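Local coordinates for protein homoserine dehydrogenase (PDB 3ING) that probably catalyses the NADP-dependent interconversion of homoserine and aspartate semialdehyde, a step on the route from aspartate to threonine and methionine, at residues Asn112-Lys118 with Tyr138-Thr144. Residues are numbered along the deposited sequence; the frame is centred on the assembly and turned at random.
Sequences NVVTANK and YIRYEAT. With NA (sodium ion), chain B; NDP (NADPH dihydro-nicotinamide-adenine-dinucleotide phosphate), chain C.
Asn112 OD1 lies oblique to the Tyr138 ring, 3.7 Å from CD2, and the same OD1 accepts from Tyr138 N at 2.7 Å, the donor standing 35° out of the carbonyl plane. With CG turned anti to the carbonyl carbon (chi1 -64°), the amide reaches across to that backbone. Replacing Asn112 with alanine would probably leave Tyr138 N without this acceptor and the start of the strand pair less firmly tied. From here strands 112-115 and 139-140 run parallel, Arg140 N giving to Val113 O (2.9 Å) and Thr115 N to Arg140 O. Val113 and Ile139 lie side by side, CG1 to CD1 3.7 Å; Val113 also packs on helix 97-108. There the regular pairing ends: a water donates to Thr115 O and accepts from Ala143 N, while Ala116 CB still packs on Ala143 CB. Thr144 CG2 comes within 3.3 Å of Thr115 O, and Lys118 slides past Thr144 in the opposite direction, CG 3.2 Å from Thr144 O. Ala116 to Lys118 and Ala143 line the NADPH pocket, Ala143 O 3.1 Å from C5N. The 3-10 segment 142-144 carries the sodium ligand Glu142. Lys118, NZ salt-bridged to Asp213, runs extended beside the nicotinamide ring (CE to C6N 3.4 Å), near Lys217, the predicted proton donor, probably placing this sheet end at the reaction site.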
ATOM      1  N   ASN A 112     -15.731   2.353 -17.517  1.00 22.85           N
ATOM      2  CA  ASN A 112     -14.333   2.003 -17.200  1.00 21.09           C
ATOM      3  C   ASN A 112     -14.269   0.510 -17.009  1.00 19.79           C
ATOM      4  O   ASN A 112     -15.306  -0.167 -17.036  1.00 21.00           O
ATOM      5  CB  ASN A 112     -13.830   2.746 -15.958  1.00 21.63           C
ATOM      6  CG  ASN A 112     -13.789   4.226 -16.144  1.00 24.51           C
ATOM      7  OD1 ASN A 112     -13.204   4.745 -17.107  1.00 20.63           O
ATOM      8  ND2 ASN A 112     -14.398   4.942 -15.214  1.00 24.94           N
ATOM      9  N   VAL A 113     -13.054  -0.030 -16.835  1.00 19.99           N
ATOM     10  CA  VAL A 113     -12.869  -1.441 -16.650  1.00 18.88           C
ATOM     11  C   VAL A 113     -12.027  -1.792 -15.458  1.00 20.81           C
ATOM     12  O   VAL A 113     -11.038  -1.132 -15.162  1.00 18.06           O
ATOM     13  CB  VAL A 113     -12.222  -2.082 -17.944  1.00 19.26           C
ATOM     14  CG1 VAL A 113     -11.842  -3.529 -17.723  1.00 16.79           C
ATOM     15  CG2 VAL A 113     -13.196  -1.973 -19.121  1.00 14.60           C
ATOM     16  N   VAL A 114     -12.430  -2.862 -14.771  1.00 18.65           N
ATOM     17  CA  VAL A 114     -11.607  -3.502 -13.751  1.00 20.17           C
ATOM     18  C   VAL A 114     -11.393  -4.951 -14.171  1.00 22.14           C
ATOM     19  O   VAL A 114     -12.350  -5.641 -14.513  1.00 22.37           O
ATOM     20  CB  VAL A 114     -12.267  -3.496 -12.388  1.00 20.09           C
ATOM     21  CG1 VAL A 114     -11.467  -4.355 -11.466  1.00 16.78           C
ATOM     22  CG2 VAL A 114     -12.417  -2.040 -11.858  1.00 17.07           C
ATOM     23  N   THR A 115     -10.149  -5.422 -14.160  1.00 20.67           N
ATOM     24  CA  THR A 115      -9.908  -6.781 -14.562  1.00 19.97           C
ATOM     25  C   THR A 115      -9.013  -7.549 -13.596  1.00 21.20           C
ATOM     26  O   THR A 115      -8.064  -7.020 -13.030  1.00 23.04           O
ATOM     27  CB  THR A 115      -9.315  -6.844 -16.003  1.00 22.18           C
ATOM     28  OG1 THR A 115      -9.251  -8.224 -16.467  1.00 24.33           O
ATOM     29  CG2 THR A 115      -7.907  -6.191 -16.070  1.00 21.03           C
ATOM     30  N   ALA A 116      -9.357  -8.817 -13.436  1.00 21.77           N
ATOM     31  CA  ALA A 116      -8.515  -9.869 -12.817  1.00 21.39           C
ATOM     32  C   ALA A 116      -7.836 -10.733 -13.880  1.00 19.31           C
ATOM     33  O   ALA A 116      -6.896 -11.473 -13.588  1.00 20.46           O
ATOM     34  CB  ALA A 116      -9.411 -10.809 -11.907  1.00 19.40           C
ATOM     35  N   ASN A 117      -8.343 -10.656 -15.097  1.00 20.75           N
ATOM     36  CA  ASN A 117      -7.843 -11.450 -16.212  1.00 19.50           C
ATOM     37  C   ASN A 117      -6.561 -10.793 -16.751  1.00 20.51           C
ATOM     38  O   ASN A 117      -6.546  -9.604 -17.014  1.00 21.68           O
ATOM     39  CB  ASN A 117      -8.972 -11.583 -17.251  1.00 20.88           C
ATOM     40  CG  ASN A 117      -8.525 -12.235 -18.573  1.00 23.67           C
ATOM     41  OD1 ASN A 117      -7.425 -12.028 -19.002  1.00 26.47           O
ATOM     42  ND2 ASN A 117      -9.414 -12.973 -19.214  1.00 21.98           N
ATOM     43  N   LYS A 118      -5.488 -11.587 -16.879  1.00 20.26           N
ATOM     44  CA  LYS A 118      -4.160 -11.108 -17.255  1.00 23.98           C
ATOM     45  C   LYS A 118      -3.872 -11.143 -18.738  1.00 24.26           C
ATOM     46  O   LYS A 118      -2.892 -10.535 -19.187  1.00 24.18           O
ATOM     47  CB  LYS A 118      -3.114 -11.984 -16.560  1.00 24.48           C
ATOM     48  CG  LYS A 118      -3.365 -12.003 -15.067  1.00 32.30           C
ATOM     49  CD  LYS A 118      -2.763 -13.194 -14.364  1.00 37.55           C
ATOM     50  CE  LYS A 118      -3.558 -13.480 -13.070  1.00 37.47           C
ATOM     51  NZ  LYS A 118      -3.093 -14.719 -12.385  1.00 38.96           N
ATOM     52  N   TYR A 138     -10.686   4.548 -18.110  1.00 22.53           N
ATOM     53  CA  TYR A 138      -9.617   3.943 -17.316  1.00 24.43           C
ATOM     54  C   TYR A 138      -9.785   2.462 -17.184  1.00 22.94           C
ATOM     55  O   TYR A 138     -10.897   1.958 -17.302  1.00 22.34           O
ATOM     56  CB  TYR A 138      -9.629   4.512 -15.887  1.00 26.81           C
ATOM     57  CG  TYR A 138      -9.417   6.001 -15.841  1.00 27.32           C
ATOM     58  CD1 TYR A 138      -8.137   6.538 -15.921  1.00 37.10           C
ATOM     59  CD2 TYR A 138     -10.478   6.874 -15.769  1.00 40.02           C
ATOM     60  CE1 TYR A 138      -7.921   7.914 -15.891  1.00 39.51           C
ATOM     61  CE2 TYR A 138     -10.268   8.257 -15.752  1.00 39.67           C
ATOM     62  CZ  TYR A 138      -8.989   8.761 -15.803  1.00 41.88           C
ATOM     63  OH  TYR A 138      -8.769  10.122 -15.794  1.00 45.61           O
ATOM     64  N   ILE A 139      -8.658   1.781 -16.922  1.00 24.10           N
ATOM     65  CA  ILE A 139      -8.654   0.395 -16.578  1.00 23.89           C
ATOM     66  C   ILE A 139      -7.774   0.180 -15.371  1.00 25.23           C
ATOM     67  O   ILE A 139      -6.654   0.718 -15.294  1.00 23.54           O
ATOM     68  CB  ILE A 139      -8.186  -0.505 -17.779  1.00 28.04           C
ATOM     69  CG1 ILE A 139      -8.237  -1.977 -17.371  1.00 22.93           C
ATOM     70  CG2 ILE A 139      -6.787  -0.058 -18.347  1.00 21.53           C
ATOM     71  CD1 ILE A 139      -8.278  -2.979 -18.563  1.00 24.00           C
ATOM     72  N   ARG A 140      -8.285  -0.593 -14.406  1.00 21.92           N
ATOM     73  CA  ARG A 140      -7.490  -1.012 -13.257  1.00 22.58           C
ATOM     74  C   ARG A 140      -7.410  -2.536 -13.230  1.00 21.10           C
ATOM     75  O   ARG A 140      -8.276  -3.247 -13.774  1.00 21.54           O
ATOM     76  CB  ARG A 140      -8.008  -0.421 -11.927  1.00 23.30           C
ATOM     77  CG  ARG A 140      -7.949   1.100 -11.840  1.00 25.08           C
ATOM     78  CD  ARG A 140      -8.240   1.588 -10.365  1.00 23.33           C
ATOM     79  NE  ARG A 140      -7.151   1.174  -9.487  1.00 25.00           N
ATOM     80  CZ  ARG A 140      -6.007   1.859  -9.318  1.00 22.72           C
ATOM     81  NH1 ARG A 140      -5.813   2.996  -9.929  1.00 24.64           N
ATOM     82  NH2 ARG A 140      -5.049   1.389  -8.519  1.00 24.20           N
ATOM     83  N   TYR A 141      -6.320  -3.019 -12.638  1.00 22.51           N
ATOM     84  CA  TYR A 141      -5.892  -4.415 -12.756  1.00 24.01           C
ATOM     85  C   TYR A 141      -5.132  -4.953 -11.547  1.00 21.78           C
ATOM     86  O   TYR A 141      -4.246  -5.800 -11.656  1.00 20.90           O
ATOM     87  CB  TYR A 141      -5.127  -4.561 -14.078  1.00 21.96           C
ATOM     88  CG  TYR A 141      -4.102  -3.463 -14.373  1.00 20.13           C
ATOM     89  CD1 TYR A 141      -2.811  -3.546 -13.867  1.00 18.77           C
ATOM     90  CD2 TYR A 141      -4.417  -2.371 -15.164  1.00 22.66           C
ATOM     91  CE1 TYR A 141      -1.860  -2.559 -14.134  1.00 20.32           C
ATOM     92  CE2 TYR A 141      -3.461  -1.384 -15.445  1.00 24.19           C
ATOM     93  CZ  TYR A 141      -2.192  -1.479 -14.910  1.00 26.10           C
ATOM     94  OH  TYR A 141      -1.235  -0.505 -15.170  1.00 24.46           O
ATOM     95  N   GLU A 142      -5.542  -4.508 -10.365  1.00 21.15           N
ATOM     96  CA  GLU A 142      -4.922  -4.986  -9.146  1.00 21.07           C
ATOM     97  C   GLU A 142      -4.796  -6.500  -9.064  1.00 21.43           C
ATOM     98  O   GLU A 142      -3.744  -7.028  -8.731  1.00 24.26           O
ATOM     99  CB  GLU A 142      -5.711  -4.529  -7.928  1.00 21.13           C
ATOM    100  CG  GLU A 142      -4.965  -4.818  -6.612  1.00 26.84           C
ATOM    101  CD  GLU A 142      -3.670  -4.027  -6.544  1.00 31.58           C
ATOM    102  OE1 GLU A 142      -3.747  -2.794  -6.611  1.00 29.11           O
ATOM    103  OE2 GLU A 142      -2.595  -4.652  -6.470  1.00 29.73           O
ATOM    104  N   ALA A 143      -5.885  -7.198  -9.315  1.00 21.63           N
ATOM    105  CA  ALA A 143      -5.925  -8.651  -9.197  1.00 23.84           C
ATOM    106  C   ALA A 143      -5.093  -9.416 -10.214  1.00 22.95           C
ATOM    107  O   ALA A 143      -4.885 -10.607 -10.039  1.00 23.50           O
ATOM    108  CB  ALA A 143      -7.404  -9.127  -9.264  1.00 19.37           C
ATOM    109  N   THR A 144      -4.614  -8.757 -11.276  1.00 21.42           N
ATOM    110  CA  THR A 144      -3.855  -9.434 -12.316  1.00 22.28           C
ATOM    111  C   THR A 144      -2.426  -9.811 -11.894  1.00 26.97           C
ATOM    112  O   THR A 144      -1.868 -10.665 -12.519  1.00 25.09           O
ATOM    113  CB  THR A 144      -3.745  -8.595 -13.601  1.00 20.86           C
ATOM    114  OG1 THR A 144      -2.955  -7.408 -13.322  1.00 18.47           O
ATOM    115  CG2 THR A 144      -5.155  -8.248 -14.133  1.00 19.74           C
TER
HETATM  116 NA    NA B 325      -2.330  -7.481  -6.527  1.00 28.32          NA
HETATM  117  PA  NDP C 326     -12.931 -19.832 -13.099  1.00 23.13           P
HETATM  118  O1A NDP C 326     -13.216 -20.403 -11.770  1.00 20.48           O
HETATM  119  O2A NDP C 326     -12.654 -20.796 -14.190  1.00 20.11           O
HETATM  120  O5B NDP C 326     -14.159 -18.910 -13.586  1.00 21.40           O
HETATM  121  C5B NDP C 326     -14.271 -18.305 -14.858  1.00 22.01           C
HETATM  122  C4B NDP C 326     -15.666 -17.727 -15.044  1.00 22.11           C
HETATM  123  O4B NDP C 326     -15.839 -17.206 -16.337  1.00 23.09           O
HETATM  124  C3B NDP C 326     -16.754 -18.803 -14.932  1.00 20.62           C
HETATM  125  O3B NDP C 326     -17.988 -18.236 -14.522  1.00 21.58           O
HETATM  126  C2B NDP C 326     -16.865 -19.306 -16.331  1.00 19.44           C
HETATM  127  O2B NDP C 326     -18.089 -19.915 -16.632  1.00 24.11           O
HETATM  128  C1B NDP C 326     -16.773 -17.997 -17.069  1.00 18.91           C
HETATM  129  N9A NDP C 326     -16.321 -18.095 -18.451  1.00 23.58           N
HETATM  130  C8A NDP C 326     -15.472 -18.979 -19.056  1.00 26.33           C
HETATM  131  N7A NDP C 326     -15.328 -18.588 -20.362  1.00 23.13           N
HETATM  132  C5A NDP C 326     -16.066 -17.486 -20.558  1.00 26.50           C
HETATM  133  C6A NDP C 326     -16.264 -16.734 -21.697  1.00 28.98           C
HETATM  134  N6A NDP C 326     -15.451 -16.867 -22.742  1.00 41.16           N
HETATM  135  N1A NDP C 326     -17.071 -15.662 -21.558  1.00 25.79           N
HETATM  136  C2A NDP C 326     -17.720 -15.341 -20.383  1.00 29.38           C
HETATM  137  N3A NDP C 326     -17.529 -16.078 -19.229  1.00 27.05           N
HETATM  138  C4A NDP C 326     -16.689 -17.145 -19.368  1.00 22.86           C
HETATM  139  O3  NDP C 326     -11.711 -18.792 -12.994  1.00 14.44           O
HETATM  140  PN  NDP C 326     -11.240 -18.002 -11.675  1.00 19.47           P
HETATM  141  O1N NDP C 326     -10.409 -18.913 -10.831  1.00 22.62           O
HETATM  142  O2N NDP C 326     -12.457 -17.349 -11.101  1.00 19.22           O
HETATM  143  O5D NDP C 326     -10.237 -16.873 -12.270  1.00 21.32           O
HETATM  144  C5D NDP C 326     -10.872 -15.839 -13.024  1.00 22.36           C
HETATM  145  C4D NDP C 326      -9.808 -14.875 -13.537  1.00 23.30           C
HETATM  146  O4D NDP C 326      -9.150 -14.328 -12.416  1.00 22.88           O
HETATM  147  C3D NDP C 326      -8.733 -15.528 -14.364  1.00 20.76           C
HETATM  148  O3D NDP C 326      -8.399 -14.782 -15.540  1.00 18.82           O
HETATM  149  C2D NDP C 326      -7.559 -15.658 -13.413  1.00 20.15           C
HETATM  150  O2D NDP C 326      -6.320 -15.667 -14.070  1.00 20.22           O
HETATM  151  C1D NDP C 326      -7.741 -14.432 -12.550  1.00 18.29           C
HETATM  152  N1N NDP C 326      -7.079 -14.518 -11.261  1.00 18.16           N
HETATM  153  C2N NDP C 326      -7.381 -15.553 -10.415  1.00 20.41           C
HETATM  154  C3N NDP C 326      -6.660 -15.795  -9.255  1.00 24.90           C
HETATM  155  C7N NDP C 326      -7.136 -16.840  -8.320  1.00 27.90           C
HETATM  156  O7N NDP C 326      -6.949 -16.584  -6.980  1.00 34.74           O
HETATM  157  N7N NDP C 326      -7.818 -17.902  -8.728  1.00 26.05           N
HETATM  158  C4N NDP C 326      -5.728 -14.733  -8.681  1.00 25.56           C
HETATM  159  C5N NDP C 326      -5.498 -13.625  -9.669  1.00 19.13           C
HETATM  160  C6N NDP C 326      -6.180 -13.552 -10.882  1.00 17.90           C
HETATM  161  P2B NDP C 326     -18.710 -21.122 -15.779  1.00 35.51           P
HETATM  162  O1X NDP C 326     -19.859 -21.506 -16.671  1.00 36.04           O
HETATM  163  O2X NDP C 326     -19.024 -20.719 -14.308  1.00 27.68           O
HETATM  164  O3X NDP C 326     -17.628 -22.156 -15.781  1.00 20.80           O
HETATM  165  O   HOH W   1      -8.368  -6.038 -10.301  1.00 19.09           O